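Local coordinates for protein Nab2 (Chaetomium thermophilum, PDB 4LJ0) that binds polyadenosine RNA through CCCH zinc fingers, three of which, each built around one zinc ion, make up this fragment of the longer protein, at residues 3-8 with 18-23; 24-29 with 39-44; 44-49 with 58-63. One frame throughout, in Å; residues are numbered along the deposited sequence.

Three tandem zinc fingers offer a worked example of how one closure can be repeated along a chain without regular helix or strand. From the N terminus, contact 1 closes the first loop, joining residues 3-8 to 18-23 across nine intervening residues; contact 2 closes the second with 24-29 and 39-44, and contact 3 the third with 44-49 and 58-63. The closures follow in series, neither nesting nor crossing, and T44 belongs to both of the last two. Neighbours touch: W8 packs on T40 and L42, M23 O probably accepts a hydrogen bond from T40 OG1, and L42 meets F58. Contacts 1 and 3 do not touch and lie on opposite sides of the chain's centre, with contact 2 touching both.

Contact 1. Residues 3-8 with 18-23; sequences QDCKYW and FRHPTM. With ZN (zinc ion), chain F; nucleotides of chain C.
Zinc is held from both segments, by C5 SG at 2.3 Å and H20 NE2 at 2.0 Å, with C11 and C16 completing the site. C5 reaches the metal with SG anti to its backbone N (chi1 -179°), and that sulfur also accepts a hydrogen bond from Y7 N at 3.5 Å and a weak one from W8 N, which would probably ease its negative charge. Beside the metal, C5 CB rests 3.3 Å from H20 CD2 and also touches F18 CB. This is the first Cys-Cys-Cys-His finger of the fragment, a fold shaped by its metal more than by helix or strand. A single bridge positions the two ligands: R19 N donates almost straight to Q3 O (2.8 Å, 171°), and R19 O takes C5 N on a lone pair, so R19 spans D4. Farther out, P21 lies over one face of the W8 indole, its CG 3.6 Å from the centroid of the six-membered ring in a CH-pi contact, and the indole also packs on T40 and L42 of the next finger. An alanine in place of W8 would probably leave P21 without this flat partner and loosen that packing. Turned to the RNA, the Y7 ring takes the base of A2 of chain C over one face, CE2 coming 3.3 Å from N1, while K6 CG lies over the rim of the opposite face.

Contact 2. Residues 24-29 with 39-44; sequences PPCRNG and FTHLKT. With ZN (zinc ion), chain G; ACT (acetate ion), chain J; nucleotides of chain E.
Acetate oxygen OXT is gripped by three donors: K43 N at 2.8 Å, T44 OG1 at 2.9 Å, and more weakly T44 N. The ion probably came from the crystallisation liquor, and it occupies the junction where the second Cys-Cys-Cys-His zinc finger hands over to the third. Within the finger, C26 SG binds the zinc, as do C32 and C37. The fourth ligand is H41, whose NE2 lies 2.1 Å from the zinc ion ZN. The imidazole edge at CD2 faces G29 O nearly in plane, and C26 CB packs against the same CD2. A type I turn from C26 to G29, tied by G29 N to C26 O, folds the chain round beside the metal site and so brings G29 O to that edge.

Two backbone bonds make the bridge between P25 and T40. T40 N donates to P24 O at 2.9 Å and C26 N donates to T40 O, each donor standing above the plane of its carbonyl. The hydroxyl of T40 looks elsewhere, to M23 O of the 18-23 segment, a tie to contact 1.

F39 links this closure to the RNA. Its CB sits on C26 CB, P24 O lies at its ring edge, and the base of A2 of chain E lies over one face, offset toward the rim, with C4 3.6 Å from CE2. R27 N reads the same base by a hydrogen bond to N7 (3.1 Å, 160°), and R27 NH2 adds a weak bond to O5'. On the bridge itself, P25 CA makes a bent CA-H...O contact with T40 O at 3.3 Å.

Contact 3. Residues 44-49 with 58-63; sequences TPCKFR and FLHEEG. With ZN (zinc ion), chain H; ACT (acetate ion), chain J; nucleotides of chain D.
Metal bonds come first: C46 SG at 2.3 Å and H60 NE2 at 2.0 Å hold the zinc, with C51 and C56 as the other two ligands. C46 SG, anti to its backbone N (chi1 174°), also accepts F48 N, and the far nitrogen of the imidazole, H60 ND1, is hydrogen-bonded to E31 of the preceding finger, which is likely to fix the ring's rotation and strengthen NE2 as a donor to the metal. Backbone bonds come next. L59 N reaches T44 O at 2.9 Å and C46 N reaches L59 O at 2.8 Å, forming a single bridge between P45 and L59. The one salt bridge runs from R49 NH2 to E61 OE1 at 3.2 Å, meeting the oxygen from above the carboxylate plane as the two extended chains cross obliquely. Aromatic contacts face the RNA: A3 of chain D lies with C6 over the centre of the F58 ring, and A4 of chain D covers one face of F48, whose CZ is 3.3 Å from N7. Polar recognition of A3 joins its N6 to P45 O and K47 N to its N1 (3.2 Å, 158°), so its Watson-Crick edge is read by backbone atoms flanking C46. Zinc ligand, bridge and stacked adenine thus converge within a few residues, as befits a polyadenosine-binding CCCH zinc finger of the Nab2 type.

Contact 1. Residues 3-8 with 18-23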
loop_
_atom_site.group_PDB
_atom_site.type_symbol
_atom_site.label_atom_id
_atom_site.label_comp_id
_atom_site.label_asym_id
_atom_site.label_seq_id
_atom_site.Cartn_x
_atom_site.Cartn_y
_atom_site.Cartn_z
ATOM N N GLN A 3 9.941 4.688 -6.002
ATOM C CA GLN A 3 8.833 4.294 -5.146
ATOM C C GLN A 3 7.523 4.768 -5.761
ATOM O O GLN A 3 7.465 5.843 -6.355
ATOM C CB GLN A 3 8.998 4.895 -3.750
ATOM C CG GLN A 3 10.008 4.173 -2.878
ATOM C CD GLN A 3 10.232 4.871 -1.553
ATOM O OE1 GLN A 3 11.157 5.671 -1.410
ATOM N NE2 GLN A 3 9.384 4.573 -0.573
ATOM N N ASP A 4 6.478 3.958 -5.621
ATOM C CA ASP A 4 5.161 4.310 -6.136
ATOM C C ASP A 4 4.540 5.425 -5.315
ATOM O O ASP A 4 4.581 5.396 -4.087
ATOM C CB ASP A 4 4.225 3.099 -6.105
ATOM C CG ASP A 4 4.625 2.022 -7.091
ATOM O OD1 ASP A 4 5.539 2.263 -7.907
ATOM O OD2 ASP A 4 4.010 0.934 -7.052
ATOM N N CYS A 5 3.959 6.403 -5.997
ATOM C CA CYS A 5 3.161 7.413 -5.323
ATOM C C CYS A 5 1.986 6.713 -4.644
ATOM O O CYS A 5 1.263 5.955 -5.285
ATOM C CB CYS A 5 2.658 8.450 -6.325
ATOM S SG CYS A 5 1.673 9.767 -5.588
ATOM N N LYS A 6 1.810 6.944 -3.346
ATOM C CA LYS A 6 0.738 6.287 -2.604
ATOM C C LYS A 6 -0.584 7.038 -2.742
ATOM O O LYS A 6 -1.612 6.588 -2.240
ATOM C CB LYS A 6 1.106 6.145 -1.122
ATOM C CG LYS A 6 1.146 7.451 -0.342
ATOM C CD LYS A 6 1.459 7.209 1.131
ATOM C CE LYS A 6 1.469 8.510 1.920
ATOM N NZ LYS A 6 1.786 8.301 3.362
ATOM N N TYR A 7 -0.554 8.176 -3.431
ATOM C CA TYR A 7 -1.736 9.021 -3.574
ATOM C C TYR A 7 -2.408 8.824 -4.926
ATOM O O TYR A 7 -3.614 9.033 -5.063
ATOM C CB TYR A 7 -1.357 10.487 -3.379
ATOM C CG TYR A 7 -0.856 10.778 -1.986
ATOM C CD1 TYR A 7 -1.735 10.828 -0.913
ATOM C CD2 TYR A 7 0.494 10.992 -1.740
ATOM C CE1 TYR A 7 -1.287 11.088 0.367
ATOM C CE2 TYR A 7 0.952 11.254 -0.460
ATOM C CZ TYR A 7 0.055 11.300 0.588
ATOM O OH TYR A 7 0.498 11.561 1.863
ATOM N N TRP A 8 -1.620 8.432 -5.920
ATOM C CA TRP A 8 -2.152 8.132 -7.242
ATOM C C TRP A 8 -3.248 7.086 -7.087
ATOM O O TRP A 8 -3.099 6.155 -6.298
ATOM C CB TRP A 8 -1.036 7.608 -8.149
ATOM C CG TRP A 8 -1.450 7.473 -9.574
ATOM C CD1 TRP A 8 -1.326 8.410 -10.557
ATOM C CD2 TRP A 8 -2.077 6.337 -10.179
ATOM N NE1 TRP A 8 -1.832 7.927 -11.737
ATOM C CE2 TRP A 8 -2.298 6.656 -11.533
ATOM C CE3 TRP A 8 -2.466 5.080 -9.710
ATOM C CZ2 TRP A 8 -2.893 5.764 -12.421
ATOM C CZ3 TRP A 8 -3.053 4.194 -10.593
ATOM C CH2 TRP A 8 -3.263 4.541 -11.933
ATOM N N PHE A 18 7.485 10.860 -7.087
ATOM C CA PHE A 18 7.244 9.435 -6.930
ATOM C C PHE A 18 6.629 8.884 -8.213
ATOM O O PHE A 18 6.097 9.634 -9.030
ATOM C CB PHE A 18 6.348 9.170 -5.715
ATOM C CG PHE A 18 7.032 9.433 -4.397
ATOM C CD1 PHE A 18 7.203 10.729 -3.938
ATOM C CD2 PHE A 18 7.507 8.387 -3.624
ATOM C CE1 PHE A 18 7.834 10.977 -2.732
ATOM C CE2 PHE A 18 8.139 8.626 -2.416
ATOM C CZ PHE A 18 8.303 9.926 -1.970
ATOM N N ARG A 19 6.714 7.572 -8.386
ATOM C CA ARG A 19 6.305 6.932 -9.630
ATOM C C ARG A 19 4.791 6.964 -9.825
ATOM O O ARG A 19 4.037 6.503 -8.967
ATOM C CB ARG A 19 6.796 5.484 -9.642
ATOM C CG ARG A 19 6.872 4.853 -11.017
ATOM C CD ARG A 19 7.233 3.383 -10.899
ATOM N NE ARG A 19 7.755 2.833 -12.146
ATOM C CZ ARG A 19 8.164 1.575 -12.292
ATOM N NH1 ARG A 19 8.109 0.732 -11.270
ATOM N NH2 ARG A 19 8.627 1.161 -13.464
ATOM N N HIS A 20 4.357 7.527 -10.949
ATOM C CA HIS A 20 2.963 7.448 -11.375
ATOM C C HIS A 20 2.886 6.570 -12.618
ATOM O O HIS A 20 3.712 6.719 -13.520
ATOM C CB HIS A 20 2.414 8.831 -11.729
ATOM C CG HIS A 20 2.382 9.788 -10.579
ATOM N ND1 HIS A 20 1.668 10.967 -10.616
ATOM C CD2 HIS A 20 2.976 9.747 -9.364
ATOM C CE1 HIS A 20 1.823 11.608 -9.473
ATOM N NE2 HIS A 20 2.613 10.890 -8.696
ATOM N N PRO A 21 1.902 5.651 -12.677
ATOM C CA PRO A 21 1.695 4.890 -13.915
ATOM C C PRO A 21 1.509 5.814 -15.110
ATOM O O PRO A 21 0.963 6.908 -14.962
ATOM C CB PRO A 21 0.402 4.118 -13.639
ATOM C CG PRO A 21 0.375 3.956 -12.166
ATOM C CD PRO A 21 1.010 5.195 -11.596
ATOM N N THR A 22 1.962 5.381 -16.281
ATOM C CA THR A 22 1.857 6.197 -17.482
ATOM C C THR A 22 0.400 6.382 -17.888
ATOM O O THR A 22 -0.044 7.499 -18.149
ATOM C CB THR A 22 2.626 5.563 -18.657
ATOM O OG1 THR A 22 3.950 5.218 -18.235
ATOM C CG2 THR A 22 2.703 6.526 -19.836
ATOM N N MET A 23 -0.345 5.282 -17.936
ATOM C CA MET A 23 -1.725 5.312 -18.406
ATOM C C MET A 23 -2.687 5.765 -17.318
ATOM O O MET A 23 -2.558 5.345 -16.168
ATOM C CB MET A 23 -2.138 3.927 -18.898
ATOM C CG MET A 23 -1.355 3.469 -20.107
ATOM S SD MET A 23 -1.637 4.566 -21.506
ATOM C CE MET A 23 -3.295 4.078 -21.970
HETATM ZN ZN ZN F . 2.255 11.535 -6.871
ATOM P P A C 2 -2.060 16.527 4.588
ATOM O OP1 A C 2 -2.208 17.372 5.803
ATOM O OP2 A C 2 -1.932 15.056 4.732
ATOM O "O5'" A C 2 -3.313 16.819 3.651
ATOM C "C5'" A C 2 -3.212 16.688 2.237
ATOM C "C4'" A C 2 -4.405 15.972 1.656
ATOM O "O4'" A C 2 -4.197 15.815 0.228
ATOM C "C3'" A C 2 -4.643 14.570 2.203
ATOM O "O3'" A C 2 -6.039 14.276 2.183
ATOM C "C2'" A C 2 -3.897 13.687 1.208
ATOM O "O2'" A C 2 -4.366 12.359 1.139
ATOM C "C1'" A C 2 -4.117 14.439 -0.106
ATOM N N9 A C 2 -3.032 14.300 -1.082
ATOM C C8 A C 2 -3.162 14.106 -2.434
ATOM N N7 A C 2 -2.020 14.054 -3.074
ATOM C C5 A C 2 -1.072 14.238 -2.082
ATOM C C6 A C 2 0.333 14.290 -2.118
ATOM N N6 A C 2 1.047 14.147 -3.237
ATOM N N1 A C 2 0.988 14.491 -0.954
ATOM C C2 A C 2 0.270 14.632 0.166
ATOM N N3 A C 2 -1.051 14.606 0.323
ATOM C C4 A C 2 -1.676 14.403 -0.850
#

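Contact 2. Residues 24-29 with 39-44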
loop_
_atom_site.group_PDB
_atom_site.type_symbol
_atom_site.label_atom_id
_atom_site.label_comp_id
_atom_site.label_asym_id
_atom_site.label_seq_id
_atom_site.Cartn_x
_atom_site.Cartn_y
_atom_site.Cartn_z
ATOM N N PRO A 24 -3.668 6.611 -17.677
ATOM C CA PRO A 24 -4.636 7.043 -16.665
ATOM C C PRO A 24 -5.400 5.847 -16.111
ATOM O O PRO A 24 -5.439 4.802 -16.758
ATOM C CB PRO A 24 -5.597 7.956 -17.441
ATOM C CG PRO A 24 -4.968 8.196 -18.768
ATOM C CD PRO A 24 -4.048 7.058 -19.030
ATOM N N PRO A 25 -6.006 5.996 -14.928
ATOM C CA PRO A 25 -6.773 4.892 -14.342
ATOM C C PRO A 25 -8.024 4.602 -15.160
ATOM O O PRO A 25 -8.616 5.531 -15.705
ATOM C CB PRO A 25 -7.141 5.425 -12.956
ATOM C CG PRO A 25 -7.162 6.905 -13.119
ATOM C CD PRO A 25 -6.088 7.222 -14.116
ATOM N N CYS A 26 -8.417 3.335 -15.262
ATOM C CA CYS A 26 -9.622 2.983 -16.003
ATOM C C CYS A 26 -10.867 3.368 -15.217
ATOM O O CYS A 26 -11.031 2.951 -14.070
ATOM C CB CYS A 26 -9.658 1.486 -16.308
ATOM S SG CYS A 26 -11.078 1.025 -17.324
ATOM N N ARG A 27 -11.745 4.151 -15.841
ATOM C CA ARG A 27 -12.967 4.615 -15.192
ATOM C C ARG A 27 -14.073 3.556 -15.203
ATOM O O ARG A 27 -15.182 3.819 -14.736
ATOM C CB ARG A 27 -13.489 5.888 -15.862
ATOM C CG ARG A 27 -12.624 7.128 -15.682
ATOM C CD ARG A 27 -13.451 8.379 -15.986
ATOM N NE ARG A 27 -12.657 9.506 -16.471
ATOM C CZ ARG A 27 -12.019 10.372 -15.687
ATOM N NH1 ARG A 27 -12.061 10.243 -14.366
ATOM N NH2 ARG A 27 -11.329 11.367 -16.225
ATOM N N ASN A 28 -13.785 2.373 -15.744
ATOM C CA ASN A 28 -14.696 1.232 -15.610
ATOM C C ASN A 28 -14.467 0.498 -14.294
ATOM O O ASN A 28 -15.210 -0.423 -13.950
ATOM C CB ASN A 28 -14.516 0.235 -16.759
ATOM C CG ASN A 28 -14.966 0.785 -18.101
ATOM O OD1 ASN A 28 -15.818 1.664 -18.170
ATOM N ND2 ASN A 28 -14.395 0.256 -19.179
ATOM N N GLY A 29 -13.428 0.903 -13.568
ATOM C CA GLY A 29 -13.040 0.233 -12.336
ATOM C C GLY A 29 -11.938 -0.788 -12.568
ATOM O O GLY A 29 -11.628 -1.138 -13.707
ATOM N N PHE A 39 -5.993 0.957 -20.156
ATOM C CA PHE A 39 -5.919 1.944 -19.095
ATOM C C PHE A 39 -5.413 1.217 -17.857
ATOM O O PHE A 39 -5.449 -0.009 -17.806
ATOM C CB PHE A 39 -7.284 2.580 -18.850
ATOM C CG PHE A 39 -7.708 3.536 -19.932
ATOM C CD1 PHE A 39 -7.166 4.809 -19.998
ATOM C CD2 PHE A 39 -8.646 3.163 -20.877
ATOM C CE1 PHE A 39 -7.557 5.695 -20.990
ATOM C CE2 PHE A 39 -9.041 4.045 -21.871
ATOM C CZ PHE A 39 -8.494 5.310 -21.929
ATOM N N THR A 40 -4.920 1.953 -16.869
ATOM C CA THR A 40 -4.412 1.319 -15.662
ATOM C C THR A 40 -5.573 0.804 -14.829
ATOM O O THR A 40 -6.455 1.569 -14.439
ATOM C CB THR A 40 -3.573 2.285 -14.818
ATOM O OG1 THR A 40 -2.533 2.839 -15.628
ATOM C CG2 THR A 40 -2.948 1.561 -13.623
ATOM N N HIS A 41 -5.570 -0.497 -14.564
ATOM C CA HIS A 41 -6.601 -1.099 -13.734
ATOM C C HIS A 41 -6.089 -1.285 -12.315
ATOM O O HIS A 41 -5.146 -2.032 -12.086
ATOM C CB HIS A 41 -7.050 -2.419 -14.349
ATOM C CG HIS A 41 -7.657 -2.257 -15.706
ATOM N ND1 HIS A 41 -6.954 -2.483 -16.869
ATOM C CD2 HIS A 41 -8.890 -1.848 -16.086
ATOM C CE1 HIS A 41 -7.736 -2.244 -17.906
ATOM N NE2 HIS A 41 -8.917 -1.859 -17.459
ATOM N N LEU A 42 -6.694 -0.583 -11.362
ATOM C CA LEU A 42 -6.236 -0.657 -9.977
ATOM C C LEU A 42 -6.483 -2.036 -9.384
ATOM O O LEU A 42 -7.406 -2.748 -9.787
ATOM C CB LEU A 42 -6.933 0.392 -9.108
ATOM C CG LEU A 42 -6.901 1.853 -9.560
ATOM C CD1 LEU A 42 -7.206 2.759 -8.371
ATOM C CD2 LEU A 42 -5.588 2.230 -10.198
ATOM N N LYS A 43 -5.641 -2.398 -8.422
ATOM C CA LYS A 43 -5.777 -3.639 -7.677
ATOM C C LYS A 43 -6.231 -3.341 -6.252
ATOM O O LYS A 43 -6.577 -4.251 -5.498
ATOM C CB LYS A 43 -4.444 -4.384 -7.669
ATOM C CG LYS A 43 -3.962 -4.732 -9.063
ATOM C CD LYS A 43 -2.714 -5.590 -9.035
ATOM C CE LYS A 43 -2.631 -6.447 -10.286
ATOM N NZ LYS A 43 -2.400 -5.653 -11.517
ATOM N N THR A 44 -6.229 -2.060 -5.893
ATOM C CA THR A 44 -6.690 -1.625 -4.584
ATOM C C THR A 44 -8.214 -1.691 -4.521
ATOM O O THR A 44 -8.891 -1.050 -5.328
ATOM C CB THR A 44 -6.248 -0.176 -4.296
ATOM O OG1 THR A 44 -4.819 -0.089 -4.361
ATOM C CG2 THR A 44 -6.719 0.272 -2.919
HETATM ZN ZN ZN G . -10.488 -0.893 -18.436
HETATM C C ACT J . -3.280 -0.093 -7.765
HETATM O O ACT J . -3.458 1.125 -7.558
HETATM O OXT ACT J . -3.874 -0.857 -6.980
HETATM C CH3 ACT J . -2.418 -0.598 -8.886
ATOM P P A E 2 -8.840 13.465 -19.644
ATOM O OP1 A E 2 -9.498 14.472 -20.516
ATOM O OP2 A E 2 -8.044 13.919 -18.474
ATOM O "O5'" A E 2 -9.958 12.454 -19.133
ATOM C "C5'" A E 2 -9.752 11.047 -19.198
ATOM C "C4'" A E 2 -10.092 10.499 -20.561
ATOM O "O4'" A E 2 -9.873 9.061 -20.557
ATOM C "C3'" A E 2 -11.539 10.710 -21.000
ATOM O "O3'" A E 2 -11.597 10.904 -22.413
ATOM C "C2'" A E 2 -12.200 9.388 -20.628
ATOM O "O2'" A E 2 -13.362 9.083 -21.371
ATOM C "C1'" A E 2 -11.072 8.396 -20.905
ATOM N N9 A E 2 -11.159 7.155 -20.131
ATOM C C8 A E 2 -10.694 6.889 -18.865
ATOM N N7 A E 2 -10.932 5.661 -18.469
ATOM C C5 A E 2 -11.590 5.082 -19.548
ATOM C C6 A E 2 -12.115 3.797 -19.774
ATOM N N6 A E 2 -12.062 2.804 -18.884
ATOM N N1 A E 2 -12.709 3.558 -20.965
ATOM C C2 A E 2 -12.768 4.547 -21.865
ATOM N N3 A E 2 -12.313 5.792 -21.770
ATOM C C4 A E 2 -11.727 5.993 -20.579
#

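Contact 3. Residues 44-49 with 58-63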
loop_
_atom_site.group_PDB
_atom_site.type_symbol
_atom_site.label_atom_id
_atom_site.label_comp_id
_atom_site.label_asym_id
_atom_site.label_seq_id
_atom_site.Cartn_x
_atom_site.Cartn_y
_atom_site.Cartn_z
ATOM N N THR A 44 -6.229 -2.060 -5.893
ATOM C CA THR A 44 -6.690 -1.625 -4.584
ATOM C C THR A 44 -8.214 -1.691 -4.521
ATOM O O THR A 44 -8.891 -1.050 -5.328
ATOM C CB THR A 44 -6.248 -0.176 -4.296
ATOM O OG1 THR A 44 -4.819 -0.089 -4.361
ATOM C CG2 THR A 44 -6.719 0.272 -2.919
ATOM N N PRO A 45 -8.764 -2.469 -3.571
ATOM C CA PRO A 45 -10.227 -2.530 -3.452
ATOM C C PRO A 45 -10.887 -1.200 -3.090
ATOM O O PRO A 45 -10.341 -0.421 -2.310
ATOM C CB PRO A 45 -10.457 -3.566 -2.339
ATOM C CG PRO A 45 -9.132 -3.813 -1.718
ATOM C CD PRO A 45 -8.104 -3.492 -2.740
ATOM N N CYS A 46 -12.053 -0.946 -3.676
ATOM C CA CYS A 46 -12.858 0.215 -3.323
ATOM C C CYS A 46 -13.388 0.040 -1.908
ATOM O O CYS A 46 -13.817 -1.052 -1.534
ATOM C CB CYS A 46 -14.021 0.373 -4.302
ATOM S SG CYS A 46 -15.185 1.664 -3.858
ATOM N N LYS A 47 -13.359 1.116 -1.128
ATOM C CA LYS A 47 -13.700 1.050 0.291
ATOM C C LYS A 47 -15.180 1.313 0.553
ATOM O O LYS A 47 -15.657 1.106 1.666
ATOM C CB LYS A 47 -12.853 2.053 1.082
ATOM C CG LYS A 47 -13.132 3.508 0.737
ATOM C CD LYS A 47 -12.188 4.458 1.461
ATOM C CE LYS A 47 -12.464 5.908 1.076
ATOM N NZ LYS A 47 -11.628 6.877 1.842
ATOM N N PHE A 48 -15.906 1.763 -0.467
ATOM C CA PHE A 48 -17.309 2.136 -0.294
ATOM C C PHE A 48 -18.251 0.958 -0.512
ATOM O O PHE A 48 -18.112 0.208 -1.477
ATOM C CB PHE A 48 -17.674 3.272 -1.246
ATOM C CG PHE A 48 -16.957 4.555 -0.952
ATOM C CD1 PHE A 48 -17.451 5.437 -0.008
ATOM C CD2 PHE A 48 -15.783 4.876 -1.613
ATOM C CE1 PHE A 48 -16.793 6.616 0.268
ATOM C CE2 PHE A 48 -15.122 6.054 -1.342
ATOM C CZ PHE A 48 -15.627 6.926 -0.400
ATOM N N ARG A 49 -19.212 0.807 0.395
ATOM C CA ARG A 49 -20.198 -0.264 0.307
ATOM C C ARG A 49 -21.592 0.259 0.628
ATOM O O ARG A 49 -21.925 0.451 1.795
ATOM C CB ARG A 49 -19.840 -1.402 1.262
ATOM C CG ARG A 49 -18.568 -2.130 0.878
ATOM C CD ARG A 49 -18.425 -3.449 1.611
ATOM N NE ARG A 49 -17.239 -4.179 1.166
ATOM C CZ ARG A 49 -17.203 -4.989 0.111
ATOM N NH1 ARG A 49 -18.291 -5.193 -0.623
ATOM N NH2 ARG A 49 -16.072 -5.604 -0.211
ATOM N N PHE A 58 -11.230 2.256 -8.572
ATOM C CA PHE A 58 -10.795 1.202 -7.673
ATOM C C PHE A 58 -11.436 -0.140 -8.030
ATOM O O PHE A 58 -12.267 -0.224 -8.934
ATOM C CB PHE A 58 -11.059 1.615 -6.232
ATOM C CG PHE A 58 -10.185 2.749 -5.779
ATOM C CD1 PHE A 58 -10.590 4.062 -5.939
ATOM C CD2 PHE A 58 -8.938 2.501 -5.230
ATOM C CE1 PHE A 58 -9.778 5.108 -5.535
ATOM C CE2 PHE A 58 -8.121 3.541 -4.828
ATOM C CZ PHE A 58 -8.543 4.847 -4.980
ATOM N N LEU A 59 -11.018 -1.188 -7.334
ATOM C CA LEU A 59 -11.430 -2.550 -7.649
ATOM C C LEU A 59 -12.676 -2.925 -6.854
ATOM O O LEU A 59 -12.684 -2.842 -5.628
ATOM C CB LEU A 59 -10.284 -3.512 -7.323
ATOM C CG LEU A 59 -10.500 -5.011 -7.545
ATOM C CD1 LEU A 59 -10.692 -5.316 -9.022
ATOM C CD2 LEU A 59 -9.328 -5.796 -6.982
ATOM N N HIS A 60 -13.723 -3.339 -7.562
ATOM C CA HIS A 60 -14.995 -3.689 -6.937
ATOM C C HIS A 60 -15.281 -5.181 -7.024
ATOM O O HIS A 60 -14.871 -5.843 -7.976
ATOM C CB HIS A 60 -16.129 -2.912 -7.607
ATOM C CG HIS A 60 -15.926 -1.431 -7.590
ATOM N ND1 HIS A 60 -15.222 -0.763 -8.569
ATOM C CD2 HIS A 60 -16.310 -0.492 -6.695
ATOM C CE1 HIS A 60 -15.193 0.525 -8.284
ATOM N NE2 HIS A 60 -15.846 0.717 -7.151
ATOM N N GLU A 61 -15.989 -5.698 -6.022
ATOM C CA GLU A 61 -16.467 -7.077 -6.025
ATOM C C GLU A 61 -17.871 -7.126 -6.615
ATOM O O GLU A 61 -18.522 -6.090 -6.756
ATOM C CB GLU A 61 -16.504 -7.628 -4.599
ATOM C CG GLU A 61 -15.152 -7.675 -3.914
ATOM C CD GLU A 61 -15.235 -8.224 -2.503
ATOM O OE1 GLU A 61 -16.354 -8.276 -1.948
ATOM O OE2 GLU A 61 -14.183 -8.607 -1.951
ATOM N N GLU A 62 -18.344 -8.325 -6.949
ATOM C CA GLU A 62 -19.693 -8.476 -7.481
ATOM C C GLU A 62 -20.711 -8.058 -6.424
ATOM O O GLU A 62 -20.712 -8.575 -5.306
ATOM C CB GLU A 62 -19.952 -9.911 -7.957
ATOM C CG GLU A 62 -19.912 -10.975 -6.868
ATOM C CD GLU A 62 -20.121 -12.377 -7.419
ATOM O OE1 GLU A 62 -19.763 -13.355 -6.728
ATOM O OE2 GLU A 62 -20.646 -12.500 -8.547
ATOM N N GLY A 63 -21.555 -7.094 -6.781
ATOM C CA GLY A 63 -22.592 -6.611 -5.886
ATOM C C GLY A 63 -22.192 -5.381 -5.091
ATOM O O GLY A 63 -23.023 -4.792 -4.402
HETATM ZN ZN ZN H . -15.817 2.325 -6.007
HETATM C C ACT J . -3.280 -0.093 -7.765
HETATM O O ACT J . -3.458 1.125 -7.558
HETATM O OXT ACT J . -3.874 -0.857 -6.980
HETATM C CH3 ACT J . -2.418 -0.598 -8.886
ATOM P P A D 3 -9.439 13.292 -1.189
ATOM O OP1 A D 3 -10.642 13.860 -1.847
ATOM O OP2 A D 3 -9.395 13.197 0.294
ATOM O "O5'" A D 3 -9.191 11.825 -1.766
ATOM C "C5'" A D 3 -9.509 11.505 -3.117
ATOM C "C4'" A D 3 -10.837 10.790 -3.245
ATOM O "O4'" A D 3 -10.608 9.372 -3.495
ATOM C "C3'" A D 3 -11.763 10.869 -2.025
ATOM O "O3'" A D 3 -13.116 11.065 -2.441
ATOM C "C2'" A D 3 -11.609 9.494 -1.383
ATOM O "O2'" A D 3 -12.715 9.073 -0.614
ATOM C "C1'" A D 3 -11.397 8.608 -2.607
ATOM N N9 A D 3 -10.730 7.334 -2.308
ATOM C C8 A D 3 -9.505 7.108 -1.730
ATOM N N7 A D 3 -9.221 5.834 -1.577
ATOM C C5 A D 3 -10.335 5.173 -2.079
ATOM C C6 A D 3 -10.666 3.809 -2.210
ATOM N N6 A D 3 -9.880 2.800 -1.829
ATOM N N1 A D 3 -11.863 3.500 -2.753
ATOM C C2 A D 3 -12.664 4.498 -3.142
ATOM N N3 A D 3 -12.465 5.811 -3.074
ATOM C C4 A D 3 -11.269 6.088 -2.529
ATOM P P A D 4 -13.960 12.329 -1.908
ATOM O OP1 A D 4 -14.551 13.002 -3.091
ATOM O OP2 A D 4 -13.147 13.119 -0.950
ATOM O "O5'" A D 4 -15.144 11.682 -1.064
ATOM C "C5'" A D 4 -15.887 12.471 -0.144
ATOM C "C4'" A D 4 -17.194 11.816 0.229
ATOM O "O4'" A D 4 -17.944 11.495 -0.973
ATOM C "C3'" A D 4 -17.089 10.489 0.965
ATOM O "O3'" A D 4 -16.837 10.637 2.352
ATOM C "C2'" A D 4 -18.425 9.831 0.647
ATOM O "O2'" A D 4 -19.467 10.360 1.456
ATOM C "C1'" A D 4 -18.641 10.278 -0.796
ATOM N N9 A D 4 -18.109 9.294 -1.757
ATOM C C8 A D 4 -16.904 9.334 -2.414
ATOM N N7 A D 4 -16.695 8.310 -3.205
ATOM C C5 A D 4 -17.842 7.543 -3.053
ATOM C C6 A D 4 -18.241 6.323 -3.625
ATOM N N6 A D 4 -17.491 5.645 -4.498
ATOM N N1 A D 4 -19.446 5.822 -3.265
ATOM C C2 A D 4 -20.189 6.509 -2.386
ATOM N N3 A D 4 -19.924 7.665 -1.782
ATOM C C4 A D 4 -18.721 8.133 -2.162
#